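Local coordinates for AP205 bacteriophage COAT protein (Acinetobacter phage ap205, PDB 5FS4) that probably builds the capsid shell of a small RNA phage, two copies joining into a dimer with a shared beta-sheet, at residues L46-P60 with N76-E90. The protein carries 2 engineered substitutions. Residues are numbered along the deposited sequence; the frame is centred on the assembly and turned at random.
Sequences LNNVSGQYVSVYKRP and NENQSIRTVISGSAE
Arg59 NE reaches Gln79 OE1 at 2.9 Å between two neighbouring strands of the antiparallel sheet of a small RNA phage coat protein. Residues 47-60 and 76-88 pair over almost their whole length; regular two-way backbone bonds link Val49 with Gly87 and every second pair onward to Arg59 with Glu77. The strand 76-88 also pairs through Ser80 to Ser86 with a strand of the second subunit, carrying the sheet across the dimer interface.

The packed face carries Tyr53, Ser55, Tyr57, Arg59, Gln79, Ile81, Thr83 and Ile85. Helix 92-111 lies against Thr83 and Ile85, while the second subunit contributes His102 to Ser55 OG. The hydroxyl end of Tyr53 lies over Gly51, which has no side chain in its way, and Tyr53 CE2 comes 4.2 Å from Ile85 CD1. Further along, Arg59 bends at chi2 (72°) and chi3, folding its guanidinium back over one face of the Tyr57 ring, NH2 3.2 Å above the ring plane. The same group forms a salt bridge to Glu98 of the second subunit.

The other face is looser and wetter. Val54 CG2 lies 3.8 Å from Arg82 CG, both side chains pointing the same way, and Ser80 OG donates to Asn78 OD1. One water bridges Asn48 OD1 and Ser86 OG, beside a weak direct bond from Asn48 ND2 to Ser86 OG.

Past the end of strand 76-88, Glu90 OE1 takes the backbone N-H of Asn47 on its syn side, N to OE1 3.0 Å. The Arg59-Gln79 bond is nearly straight (177°): OE1 lies in the guanidinium plane, yet NE sits above the amide carbonyl plane.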
ATOM      1  N   LEU B  46      -1.538  26.370  -1.656  1.00 28.28           N
ATOM      2  CA  LEU B  46      -1.025  25.241  -0.865  1.00 21.76           C
ATOM      3  C   LEU B  46       0.299  24.742  -1.433  1.00 20.28           C
ATOM      4  O   LEU B  46       0.589  24.967  -2.608  1.00 19.29           O
ATOM      5  CB  LEU B  46      -2.039  24.087  -0.905  1.00 20.86           C
ATOM      6  CG  LEU B  46      -3.372  24.470  -0.249  1.00 20.10           C
ATOM      7  CD1 LEU B  46      -4.373  23.330  -0.283  1.00 21.63           C
ATOM      8  CD2 LEU B  46      -3.190  24.931   1.191  1.00 19.36           C
ATOM      9  N   ASN B  47       1.064  24.042  -0.595  1.00 18.54           N
ATOM     10  CA  ASN B  47       2.254  23.292  -1.026  1.00 17.47           C
ATOM     11  C   ASN B  47       1.984  21.783  -1.134  1.00 16.42           C
ATOM     12  O   ASN B  47       2.060  21.045  -0.137  1.00 16.09           O
ATOM     13  CB  ASN B  47       3.386  23.560  -0.042  1.00 19.21           C
ATOM     14  CG  ASN B  47       3.885  24.959  -0.119  1.00 19.30           C
ATOM     15  OD1 ASN B  47       3.522  25.776   0.697  1.00 22.54           O
ATOM     16  ND2 ASN B  47       4.667  25.262  -1.123  1.00 19.66           N
ATOM     17  N   ASN B  48       1.659  21.306  -2.320  1.00 15.54           N
ATOM     18  CA  ASN B  48       1.223  19.914  -2.438  1.00 14.33           C
ATOM     19  C   ASN B  48       2.437  18.988  -2.360  1.00 13.95           C
ATOM     20  O   ASN B  48       3.546  19.315  -2.885  1.00 13.24           O
ATOM     21  CB  ASN B  48       0.463  19.603  -3.721  1.00 14.92           C
ATOM     22  CG  ASN B  48      -0.249  18.258  -3.642  1.00 17.60           C
ATOM     23  OD1 ASN B  48      -1.280  18.109  -2.925  1.00 18.97           O
ATOM     24  ND2 ASN B  48       0.315  17.245  -4.298  1.00 17.66           N
ATOM     25  N   VAL B  49       2.249  17.838  -1.731  1.00 11.77           N
ATOM     26  CA  VAL B  49       3.287  16.851  -1.746  1.00 10.72           C
ATOM     27  C   VAL B  49       2.687  15.571  -2.279  1.00 10.72           C
ATOM     28  O   VAL B  49       1.654  15.136  -1.795  1.00 10.41           O
ATOM     29  CB  VAL B  49       3.878  16.634  -0.339  1.00 10.59           C
ATOM     30  CG1 VAL B  49       4.955  15.548  -0.389  1.00 10.44           C
ATOM     31  CG2 VAL B  49       4.471  17.916   0.247  1.00 11.25           C
ATOM     32  N   SER B  50       3.334  14.952  -3.265  1.00 10.27           N
ATOM     33  CA  SER B  50       2.968  13.628  -3.717  1.00 10.32           C
ATOM     34  C   SER B  50       4.169  12.732  -3.454  1.00  9.82           C
ATOM     35  O   SER B  50       5.332  13.016  -3.944  1.00 10.16           O
ATOM     36  CB  SER B  50       2.665  13.674  -5.218  1.00 11.03           C
ATOM     37  OG  SER B  50       2.237  12.423  -5.694  1.00 13.18           O
ATOM     38  N   GLY B  51       3.947  11.723  -2.616  1.00  8.85           N
ATOM     39  CA  GLY B  51       4.963  10.724  -2.319  1.00  8.64           C
ATOM     40  C   GLY B  51       4.599   9.362  -2.827  1.00  8.75           C
ATOM     41  O   GLY B  51       3.512   8.865  -2.572  1.00  8.48           O
ATOM     42  N   GLN B  52       5.545   8.718  -3.498  1.00  9.59           N
ATOM     43  CA  GLN B  52       5.285   7.413  -4.149  1.00  9.80           C
ATOM     44  C   GLN B  52       6.199   6.453  -3.478  1.00  8.95           C
ATOM     45  O   GLN B  52       7.408   6.673  -3.515  1.00  9.53           O
ATOM     46  CB  GLN B  52       5.642   7.441  -5.620  1.00 11.14           C
ATOM     47  CG  GLN B  52       5.286   6.162  -6.343  1.00 12.94           C
ATOM     48  CD  GLN B  52       5.867   6.093  -7.725  1.00 16.18           C
ATOM     49  OE1 GLN B  52       5.173   6.312  -8.700  1.00 17.57           O
ATOM     50  NE2 GLN B  52       7.178   5.811  -7.803  1.00 17.86           N
ATOM     51  N   TYR B  53       5.634   5.388  -2.925  1.00  7.74           N
ATOM     52  CA  TYR B  53       6.372   4.384  -2.126  1.00  7.23           C
ATOM     53  C   TYR B  53       6.164   3.034  -2.784  1.00  6.85           C
ATOM     54  O   TYR B  53       5.038   2.611  -2.931  1.00  6.69           O
ATOM     55  CB  TYR B  53       5.830   4.352  -0.693  1.00  7.17           C
ATOM     56  CG  TYR B  53       5.863   5.669  -0.010  1.00  7.78           C
ATOM     57  CD1 TYR B  53       7.022   6.068   0.676  1.00  7.88           C
ATOM     58  CD2 TYR B  53       4.801   6.572  -0.090  1.00  8.09           C
ATOM     59  CE1 TYR B  53       7.091   7.322   1.290  1.00  8.24           C
ATOM     60  CE2 TYR B  53       4.894   7.860   0.472  1.00  8.37           C
ATOM     61  CZ  TYR B  53       6.045   8.232   1.168  1.00  8.61           C
ATOM     62  OH  TYR B  53       6.039   9.475   1.775  1.00  8.05           O
ATOM     63  N   VAL B  54       7.230   2.350  -3.180  1.00  6.74           N
ATOM     64  CA  VAL B  54       7.134   1.099  -3.970  1.00  7.06           C
ATOM     65  C   VAL B  54       7.972  -0.045  -3.347  1.00  6.93           C
ATOM     66  O   VAL B  54       9.142   0.111  -3.004  1.00  6.78           O
ATOM     67  CB  VAL B  54       7.559   1.293  -5.473  1.00  6.78           C
ATOM     68  CG1 VAL B  54       7.352   0.013  -6.216  1.00  7.02           C
ATOM     69  CG2 VAL B  54       6.790   2.403  -6.146  1.00  6.87           C
ATOM     70  N   SER B  55       7.313  -1.192  -3.133  1.00  7.17           N
ATOM     71  CA  SER B  55       7.962  -2.358  -2.509  1.00  7.52           C
ATOM     72  C   SER B  55       7.992  -3.440  -3.588  1.00  7.20           C
ATOM     73  O   SER B  55       7.013  -3.609  -4.292  1.00  7.03           O
ATOM     74  CB  SER B  55       7.186  -2.876  -1.301  1.00  7.78           C
ATOM     75  OG  SER B  55       7.087  -1.902  -0.256  1.00  8.05           O
ATOM     76  N   VAL B  56       9.138  -4.132  -3.731  1.00  6.72           N
ATOM     77  CA  VAL B  56       9.330  -5.166  -4.718  1.00  6.46           C
ATOM     78  C   VAL B  56      10.017  -6.366  -4.092  1.00  6.34           C
ATOM     79  O   VAL B  56      10.958  -6.226  -3.350  1.00  5.98           O
ATOM     80  CB  VAL B  56      10.146  -4.704  -5.952  1.00  6.31           C
ATOM     81  CG1 VAL B  56      10.455  -5.842  -6.901  1.00  6.58           C
ATOM     82  CG2 VAL B  56       9.440  -3.588  -6.689  1.00  6.39           C
ATOM     83  N   TYR B  57       9.409  -7.525  -4.334  1.00  6.68           N
ATOM     84  CA  TYR B  57      10.033  -8.821  -3.964  1.00  7.98           C
ATOM     85  C   TYR B  57       9.894  -9.785  -5.115  1.00  9.10           C
ATOM     86  O   TYR B  57       8.814  -9.877  -5.753  1.00  9.80           O
ATOM     87  CB  TYR B  57       9.400  -9.387  -2.649  1.00  7.63           C
ATOM     88  CG  TYR B  57      10.243 -10.452  -1.909  1.00  7.76           C
ATOM     89  CD1 TYR B  57      10.302 -11.768  -2.351  1.00  8.31           C
ATOM     90  CD2 TYR B  57      11.014 -10.106  -0.777  1.00  7.53           C
ATOM     91  CE1 TYR B  57      11.094 -12.700  -1.695  1.00  8.39           C
ATOM     92  CE2 TYR B  57      11.810 -11.010  -0.138  1.00  7.71           C
ATOM     93  CZ  TYR B  57      11.841 -12.307  -0.577  1.00  8.38           C
ATOM     94  OH  TYR B  57      12.631 -13.222   0.060  1.00  8.86           O
ATOM     95  N   LYS B  58      10.974 -10.528  -5.352  1.00  9.90           N
ATOM     96  CA  LYS B  58      11.016 -11.606  -6.306  1.00 10.96           C
ATOM     97  C   LYS B  58      10.809 -12.905  -5.588  1.00  9.91           C
ATOM     98  O   LYS B  58      11.719 -13.460  -4.960  1.00  9.83           O
ATOM     99  CB  LYS B  58      12.327 -11.581  -7.095  1.00 12.06           C
ATOM    100  CG  LYS B  58      12.524 -10.257  -7.849  1.00 14.77           C
ATOM    101  CD  LYS B  58      11.302  -9.905  -8.748  1.00 17.43           C
ATOM    102  CE  LYS B  58      11.686  -9.772 -10.205  1.00 21.66           C
ATOM    103  NZ  LYS B  58      12.418  -8.461 -10.351  1.00 24.28           N
ATOM    104  N   ARG B  59       9.593 -13.416  -5.740  1.00  9.84           N
ATOM    105  CA  ARG B  59       9.124 -14.534  -4.965  1.00 10.38           C
ATOM    106  C   ARG B  59       8.984 -15.793  -5.802  1.00  9.89           C
ATOM    107  O   ARG B  59       8.225 -15.805  -6.759  1.00  8.74           O
ATOM    108  CB  ARG B  59       7.754 -14.152  -4.389  1.00 10.72           C
ATOM    109  CG  ARG B  59       7.095 -15.160  -3.425  1.00 11.41           C
ATOM    110  CD  ARG B  59       7.743 -15.251  -2.062  1.00 11.55           C
ATOM    111  NE  ARG B  59       7.740 -13.986  -1.377  1.00 11.18           N
ATOM    112  CZ  ARG B  59       8.415 -13.726  -0.272  1.00 11.67           C
ATOM    113  NH1 ARG B  59       9.127 -14.662   0.306  1.00 12.76           N
ATOM    114  NH2 ARG B  59       8.373 -12.504   0.238  1.00 12.11           N
ATOM    115  N   PRO B  60       9.692 -16.887  -5.420  1.00 11.20           N
ATOM    116  CA  PRO B  60       9.554 -18.171  -6.097  1.00 11.05           C
ATOM    117  C   PRO B  60       8.086 -18.581  -6.228  1.00 11.08           C
ATOM    118  O   PRO B  60       7.324 -18.507  -5.268  1.00 11.12           O
ATOM    119  CB  PRO B  60      10.331 -19.152  -5.171  1.00 10.64           C
ATOM    120  CG  PRO B  60      11.238 -18.300  -4.382  1.00 11.41           C
ATOM    121  CD  PRO B  60      10.479 -17.025  -4.173  1.00 10.88           C
ATOM    122  N   ASN B  76      10.953 -16.876 -10.361  1.00 11.22           N
ATOM    123  CA  ASN B  76      10.283 -15.888  -9.481  1.00 10.53           C
ATOM    124  C   ASN B  76       9.246 -15.067 -10.193  1.00 10.60           C
ATOM    125  O   ASN B  76       9.401 -14.684 -11.340  1.00  9.60           O
ATOM    126  CB  ASN B  76      11.273 -14.923  -8.841  1.00 10.77           C
ATOM    127  CG  ASN B  76      12.345 -15.632  -8.038  1.00 11.13           C
ATOM    128  OD1 ASN B  76      12.075 -16.557  -7.316  1.00 11.05           O
ATOM    129  ND2 ASN B  76      13.556 -15.151  -8.131  1.00 11.13           N
ATOM    130  N   GLU B  77       8.215 -14.760  -9.436  1.00  9.52           N
ATOM    131  CA  GLU B  77       7.251 -13.729  -9.753  1.00  9.55           C
ATOM    132  C   GLU B  77       7.675 -12.447  -9.147  1.00  8.94           C
ATOM    133  O   GLU B  77       8.551 -12.403  -8.315  1.00  8.49           O
ATOM    134  CB  GLU B  77       5.837 -14.110  -9.232  1.00 10.08           C
ATOM    135  CG  GLU B  77       5.627 -14.140  -7.711  1.00 10.40           C
ATOM    136  CD  GLU B  77       4.155 -14.016  -7.329  1.00 10.98           C
ATOM    137  OE1 GLU B  77       3.397 -13.321  -8.046  1.00  9.55           O
ATOM    138  OE2 GLU B  77       3.749 -14.611  -6.281  1.00 12.35           O
ATOM    139  N   ASN B  78       7.037 -11.380  -9.589  1.00  8.56           N
ATOM    140  CA  ASN B  78       7.256 -10.076  -9.015  1.00  8.54           C
ATOM    141  C   ASN B  78       6.048  -9.694  -8.117  1.00  7.84           C
ATOM    142  O   ASN B  78       4.953  -9.565  -8.601  1.00  7.82           O
ATOM    143  CB  ASN B  78       7.501  -9.063 -10.147  1.00  9.01           C
ATOM    144  CG  ASN B  78       7.743  -7.674  -9.632  1.00  9.64           C
ATOM    145  OD1 ASN B  78       7.122  -7.251  -8.626  1.00 11.00           O
ATOM    146  ND2 ASN B  78       8.715  -6.994 -10.198  1.00  9.12           N
ATOM    147  N   GLN B  79       6.280  -9.618  -6.811  1.00  7.57           N
ATOM    148  CA  GLN B  79       5.313  -9.126  -5.845  1.00  7.46           C
ATOM    149  C   GLN B  79       5.571  -7.642  -5.694  1.00  7.02           C
ATOM    150  O   GLN B  79       6.616  -7.265  -5.167  1.00  7.13           O
ATOM    151  CB  GLN B  79       5.511  -9.831  -4.486  1.00  7.49           C
ATOM    152  CG  GLN B  79       5.047 -11.296  -4.490  1.00  7.44           C
ATOM    153  CD  GLN B  79       5.170 -11.968  -3.151  1.00  7.46           C
ATOM    154  OE1 GLN B  79       6.177 -11.781  -2.431  1.00  8.09           O
ATOM    155  NE2 GLN B  79       4.179 -12.815  -2.818  1.00  8.15           N
ATOM    156  N   SER B  80       4.601  -6.800  -6.112  1.00  6.89           N
ATOM    157  CA  SER B  80       4.794  -5.327  -6.050  1.00  6.77           C
ATOM    158  C   SER B  80       3.676  -4.665  -5.306  1.00  6.36           C
ATOM    159  O   SER B  80       2.521  -5.049  -5.486  1.00  6.20           O
ATOM    160  CB  SER B  80       4.922  -4.668  -7.419  1.00  7.85           C
ATOM    161  OG  SER B  80       6.235  -4.907  -7.951  1.00  8.75           O
ATOM    162  N   ILE B  81       4.051  -3.702  -4.465  1.00  5.91           N
ATOM    163  CA  ILE B  81       3.099  -2.841  -3.767  1.00  5.93           C
ATOM    164  C   ILE B  81       3.506  -1.402  -3.926  1.00  6.66           C
ATOM    165  O   ILE B  81       4.642  -1.040  -3.558  1.00  6.39           O
ATOM    166  CB  ILE B  81       2.923  -3.216  -2.265  1.00  5.87           C
ATOM    167  CG1 ILE B  81       2.594  -4.722  -2.116  1.00  6.05           C
ATOM    168  CG2 ILE B  81       1.877  -2.276  -1.663  1.00  5.74           C
ATOM    169  CD1 ILE B  81       2.355  -5.182  -0.695  1.00  5.91           C
ATOM    170  N   ARG B  82       2.579  -0.578  -4.434  1.00  7.34           N
ATOM    171  CA  ARG B  82       2.834   0.839  -4.641  1.00  7.96           C
ATOM    172  C   ARG B  82       1.806   1.660  -3.858  1.00  7.73           C
ATOM    173  O   ARG B  82       0.633   1.452  -4.010  1.00  7.57           O
ATOM    174  CB  ARG B  82       2.763   1.207  -6.148  1.00  9.32           C
ATOM    175  CG  ARG B  82       2.988   2.690  -6.342  1.00 10.87           C
ATOM    176  CD  ARG B  82       2.930   3.107  -7.767  1.00 12.23           C
ATOM    177  NE  ARG B  82       1.592   2.917  -8.300  1.00 13.49           N
ATOM    178  CZ  ARG B  82       1.326   2.517  -9.552  1.00 15.65           C
ATOM    179  NH1 ARG B  82       2.285   2.164 -10.417  1.00 17.36           N
ATOM    180  NH2 ARG B  82       0.077   2.417  -9.930  1.00 17.03           N
ATOM    181  N   THR B  83       2.252   2.644  -3.100  1.00  7.15           N
ATOM    182  CA  THR B  83       1.284   3.588  -2.483  1.00  7.33           C
ATOM    183  C   THR B  83       1.684   4.967  -2.889  1.00  7.50           C
ATOM    184  O   THR B  83       2.917   5.317  -2.957  1.00  7.57           O
ATOM    185  CB  THR B  83       1.253   3.516  -0.926  1.00  7.17           C
ATOM    186  OG1 THR B  83       0.847   2.226  -0.497  1.00  6.64           O
ATOM    187  CG2 THR B  83       0.325   4.634  -0.236  1.00  7.48           C
ATOM    188  N   VAL B  84       0.688   5.788  -3.211  1.00  7.70           N
ATOM    189  CA  VAL B  84       0.973   7.168  -3.566  1.00  7.26           C
ATOM    190  C   VAL B  84       0.090   8.022  -2.679  1.00  7.40           C
ATOM    191  O   VAL B  84      -1.152   7.822  -2.692  1.00  7.07           O
ATOM    192  CB  VAL B  84       0.651   7.570  -5.035  1.00  7.29           C
ATOM    193  CG1 VAL B  84       1.017   9.055  -5.228  1.00  7.21           C
ATOM    194  CG2 VAL B  84       1.445   6.712  -5.985  1.00  7.00           C
ATOM    195  N   ILE B  85       0.735   8.858  -1.857  1.00  7.58           N
ATOM    196  CA  ILE B  85       0.035   9.747  -0.956  1.00  7.58           C
ATOM    197  C   ILE B  85       0.141  11.176  -1.454  1.00  8.27           C
ATOM    198  O   ILE B  85       1.272  11.689  -1.646  1.00  7.15           O
ATOM    199  CB  ILE B  85       0.656   9.676   0.413  1.00  7.43           C
ATOM    200  CG1 ILE B  85       0.549   8.233   0.955  1.00  7.12           C
ATOM    201  CG2 ILE B  85       0.028  10.692   1.339  1.00  6.74           C
ATOM    202  CD1 ILE B  85       1.150   8.034   2.324  1.00  7.69           C
ATOM    203  N   SER B  86      -1.010  11.832  -1.683  1.00  9.05           N
ATOM    204  CA  SER B  86      -1.015  13.190  -2.296  1.00 10.17           C
ATOM    205  C   SER B  86      -1.834  14.102  -1.388  1.00 10.02           C
ATOM    206  O   SER B  86      -2.988  13.817  -1.164  1.00  9.52           O
ATOM    207  CB  SER B  86      -1.614  13.167  -3.710  1.00 12.26           C
ATOM    208  OG  SER B  86      -1.542  14.456  -4.343  1.00 13.75           O
ATOM    209  N   GLY B  87      -1.229  15.170  -0.853  1.00  9.18           N
ATOM    210  CA  GLY B  87      -1.994  16.193  -0.081  1.00  8.97           C
ATOM    211  C   GLY B  87      -1.073  17.341   0.304  1.00  8.95           C
ATOM    212  O   GLY B  87       0.100  17.215   0.284  1.00  8.85           O
ATOM    213  N   SER B  88      -1.649  18.492   0.640  1.00  9.24           N
ATOM    214  CA  SER B  88      -0.826  19.678   0.998  1.00 10.18           C
ATOM    215  C   SER B  88      -0.082  19.397   2.301  1.00 10.50           C
ATOM    216  O   SER B  88      -0.576  18.688   3.199  1.00 11.06           O
ATOM    217  CB  SER B  88      -1.719  20.918   1.139  1.00 10.61           C
ATOM    218  OG  SER B  88      -2.480  20.801   2.344  1.00 11.64           O
ATOM    219  N   ALA B  89       1.108  19.941   2.419  1.00 11.24           N
ATOM    220  CA  ALA B  89       1.833  19.911   3.703  1.00 12.00           C
ATOM    221  C   ALA B  89       1.055  20.632   4.826  1.00 12.30           C
ATOM    222  O   ALA B  89       1.206  20.298   6.017  1.00 13.76           O
ATOM    223  CB  ALA B  89       3.214  20.525   3.495  1.00 12.42           C
ATOM    224  N   GLU B  90       0.202  21.594   4.466  1.00 13.13           N
ATOM    225  CA  GLU B  90      -0.599  22.347   5.439  1.00 14.43           C
ATOM    226  C   GLU B  90      -1.573  21.459   6.223  1.00 14.42           C
ATOM    227  O   GLU B  90      -1.734  21.605   7.455  1.00 15.27           O
ATOM    228  CB  GLU B  90      -1.277  23.530   4.742  1.00 15.11           C
ATOM    229  CG  GLU B  90      -0.284  24.648   4.339  1.00 16.51           C
ATOM    230  CD  GLU B  90       0.419  24.472   2.990  1.00 17.54           C
ATOM    231  OE1 GLU B  90       0.193  23.497   2.227  1.00 15.05           O
ATOM    232  OE2 GLU B  90       1.235  25.358   2.637  1.00 20.01           O
TER
HETATM  233  O   HOH W   1      -3.453  16.286  -3.849  1.00 35.72           O
HETATM  234  O   HOH W   2      10.037  -8.199 -12.572  1.00 19.90           O